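Local structure of hydrophilic protein, virA protein (Chromobacterium violaceum, 3BO6) at residues E184-K187 with Y188-Y191. The protein probably acts as a bacterial effector phosphothreonine lyase that removes phosphate from phosphothreonine by beta-elimination, most likely in MAP kinases of the host cell. Numbering follows the deposited sequence.
Sequences ENWK and YVSY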
ATOM      1  N   GLU A 184      -5.838   4.003  15.363  1.00 13.91           N
ATOM      2  CA  GLU A 184      -6.872   5.041  15.381  1.00 13.23           C
ATOM      3  C   GLU A 184      -6.578   6.204  14.433  1.00 14.68           C
ATOM      4  O   GLU A 184      -7.506   6.791  13.868  1.00 19.45           O
ATOM      5  CB  GLU A 184      -7.071   5.570  16.804  1.00 21.98           C
ATOM      6  CG  GLU A 184      -7.359   4.493  17.833  1.00 35.85           C
ATOM      7  CD  GLU A 184      -6.932   4.900  19.231  1.00 53.10           C
ATOM      8  OE1 GLU A 184      -6.963   6.113  19.537  1.00 59.67           O
ATOM      9  OE2 GLU A 184      -6.561   4.007  20.023  1.00 57.16           O
ATOM     10  N   ASN A 185      -5.300   6.509  14.228  1.00 13.09           N
ATOM     11  CA  ASN A 185      -4.929   7.666  13.418  0.50 16.84           C
ATOM     12  C   ASN A 185      -4.884   7.437  11.905  1.00 14.50           C
ATOM     13  O   ASN A 185      -4.633   8.370  11.145  1.00 16.67           O
ATOM     14  CB  ASN A 185      -3.605   8.253  13.894  0.50 19.89           C
ATOM     15  CG  ASN A 185      -2.530   7.205  14.034  0.50 13.41           C
ATOM     16  OD1 ASN A 185      -2.605   6.328  14.901  0.50 15.30           O
ATOM     17  ND2 ASN A 185      -1.515   7.289  13.185  0.50 18.11           N
ATOM     18  N   TRP A 186      -5.124   6.203  11.458  1.00  9.83           N
ATOM     19  CA  TRP A 186      -5.303   5.974  10.014  1.00  8.83           C
ATOM     20  C   TRP A 186      -6.795   5.874   9.724  1.00 10.40           C
ATOM     21  O   TRP A 186      -7.464   4.953  10.192  1.00 12.74           O
ATOM     22  CB  TRP A 186      -4.615   4.703   9.495  1.00  8.57           C
ATOM     23  CG  TRP A 186      -3.143   4.621   9.665  1.00  7.74           C
ATOM     24  CD1 TRP A 186      -2.298   5.601  10.094  1.00  9.30           C
ATOM     25  CD2 TRP A 186      -2.335   3.469   9.411  1.00  7.24           C
ATOM     26  NE1 TRP A 186      -1.004   5.121  10.126  1.00 11.98           N
ATOM     27  CE2 TRP A 186      -1.002   3.811   9.723  1.00  8.59           C
ATOM     28  CE3 TRP A 186      -2.615   2.174   8.964  1.00  8.93           C
ATOM     29  CZ2 TRP A 186       0.056   2.906   9.588  1.00  9.48           C
ATOM     30  CZ3 TRP A 186      -1.567   1.277   8.837  1.00  7.73           C
ATOM     31  CH2 TRP A 186      -0.252   1.642   9.152  1.00  9.39           C
ATOM     32  N   LYS A 187      -7.314   6.829   8.962  1.00  6.64           N
ATOM     33  CA  LYS A 187      -8.735   6.865   8.644  1.00  7.83           C
ATOM     34  C   LYS A 187      -9.058   6.107   7.361  1.00  9.37           C
ATOM     35  O   LYS A 187     -10.210   5.771   7.132  1.00 10.09           O
ATOM     36  CB  LYS A 187      -9.220   8.318   8.483  1.00  9.65           C
ATOM     37  CG  LYS A 187      -8.966   9.207   9.701  1.00 15.99           C
ATOM     38  CD  LYS A 187      -9.459   8.562  10.993  1.00 15.65           C
ATOM     39  CE  LYS A 187      -9.345   9.527  12.177  1.00 27.67           C
ATOM     40  NZ  LYS A 187      -9.828   8.894  13.430  1.00 33.30           N
ATOM     41  N   TYR A 188      -8.047   5.880   6.521  1.00  4.22           N
ATOM     42  CA  TYR A 188      -8.267   5.251   5.204  1.00  6.41           C
ATOM     43  C   TYR A 188      -7.412   4.003   4.988  1.00  5.25           C
ATOM     44  O   TYR A 188      -7.827   3.060   4.315  1.00  5.67           O
ATOM     45  CB  TYR A 188      -7.948   6.237   4.075  1.00  7.92           C
ATOM     46  CG  TYR A 188      -8.657   7.560   4.158  1.00  5.19           C
ATOM     47  CD1 TYR A 188      -9.866   7.765   3.477  1.00  7.89           C
ATOM     48  CD2 TYR A 188      -8.103   8.626   4.858  1.00  6.64           C
ATOM     49  CE1 TYR A 188     -10.523   8.996   3.535  1.00  6.86           C
ATOM     50  CE2 TYR A 188      -8.756   9.860   4.921  1.00  7.64           C
ATOM     51  CZ  TYR A 188      -9.957  10.024   4.259  1.00  7.08           C
ATOM     52  OH  TYR A 188     -10.589  11.250   4.307  1.00  9.35           O
ATOM     53  N   VAL A 189      -6.202   4.010   5.528  1.00  5.06           N
ATOM     54  CA  VAL A 189      -5.237   2.948   5.296  1.00  4.86           C
ATOM     55  C   VAL A 189      -5.364   1.825   6.323  1.00  4.91           C
ATOM     56  O   VAL A 189      -5.652   2.064   7.510  1.00  5.87           O
ATOM     57  CB  VAL A 189      -3.803   3.518   5.308  1.00  5.55           C
ATOM     58  CG1 VAL A 189      -2.771   2.404   5.193  1.00  5.92           C
ATOM     59  CG2 VAL A 189      -3.626   4.543   4.177  1.00  6.50           C
ATOM     60  N   SER A 190      -5.162   0.596   5.854  1.00  3.79           N
ATOM     61  CA  SER A 190      -5.061  -0.562   6.748  1.00  4.35           C
ATOM     62  C   SER A 190      -4.011  -1.530   6.239  1.00  3.91           C
ATOM     63  O   SER A 190      -3.524  -1.387   5.108  1.00  3.88           O
ATOM     64  CB  SER A 190      -6.420  -1.244   6.960  1.00  4.37           C
ATOM     65  OG  SER A 190      -6.953  -1.705   5.728  1.00  4.15           O
ATOM     66  N   TYR A 191      -3.652  -2.502   7.067  1.00  4.32           N
ATOM     67  CA  TYR A 191      -2.515  -3.384   6.799  1.00  3.94           C
ATOM     68  C   TYR A 191      -2.806  -4.860   7.025  1.00  3.67           C
ATOM     69  O   TYR A 191      -3.563  -5.224   7.927  1.00  4.39           O
ATOM     70  CB  TYR A 191      -1.396  -2.999   7.768  1.00  5.78           C
ATOM     71  CG  TYR A 191      -0.251  -4.005   7.851  1.00  4.45           C
ATOM     72  CD1 TYR A 191       0.769  -4.003   6.900  1.00  4.55           C
ATOM     73  CD2 TYR A 191      -0.204  -4.956   8.875  1.00  4.85           C
ATOM     74  CE1 TYR A 191       1.830  -4.906   6.989  1.00  4.38           C
ATOM     75  CE2 TYR A 191       0.843  -5.870   8.952  1.00  4.43           C
ATOM     76  CZ  TYR A 191       1.849  -5.830   8.019  1.00  4.61           C
ATOM     77  OH  TYR A 191       2.900  -6.735   8.112  1.00  6.38           O
TER
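Two first torsions bring Trp186 and Val189 together: the indole swings to the side of its own backbone N (chi1 -60°), while Val189 sets CG1 anti to its N (chi1 175°), and that methyl comes in from the face side of the six-membered ring, over its border at CE3 and CZ3. Val189 CG1 lies 3.8 Å from Trp186 CE3 and about as close to CZ3, the two side chains crossing at a slant. Main chain reaches the indole differently, at its edge. Val189 O sits near the ring plane, 3.4 Å from Trp186 CE3, and this buried carbonyl finds no hydrogen-bond partner in the model. Farther along that edge, Tyr191 CB comes within 4.4 Å of Trp186 CZ3, a looser apolar touch.

Lys187 turns back over the bend that precedes the strand. Its chain bends after CG and then runs extended, carrying Lys187 NZ to Glu184 O in a 3.2 Å hydrogen bond with the donor tilted 21° from the carbonyl plane, tying the exposed chain to the backbone three residues earlier. Lys187 CB, meanwhile, lies 3.8 Å from Tyr188 CD2.

The bend itself is gripped from helix 149-168: Glu163 takes the backbone N of Lys187 through one carboxylate oxygen and those of Tyr188 and Val189 through the other. Trp186 packs on Ile159 of that helix and on Phe84 of strand 82-86, which Val189 also touches; the tryptophan thus fills space between helix and sheet just where the chain enters strand 189-193, an outermost strand of the antiparallel sheet, paired with strand 82-86 through backbone bonds such as that between Ser190 and His85.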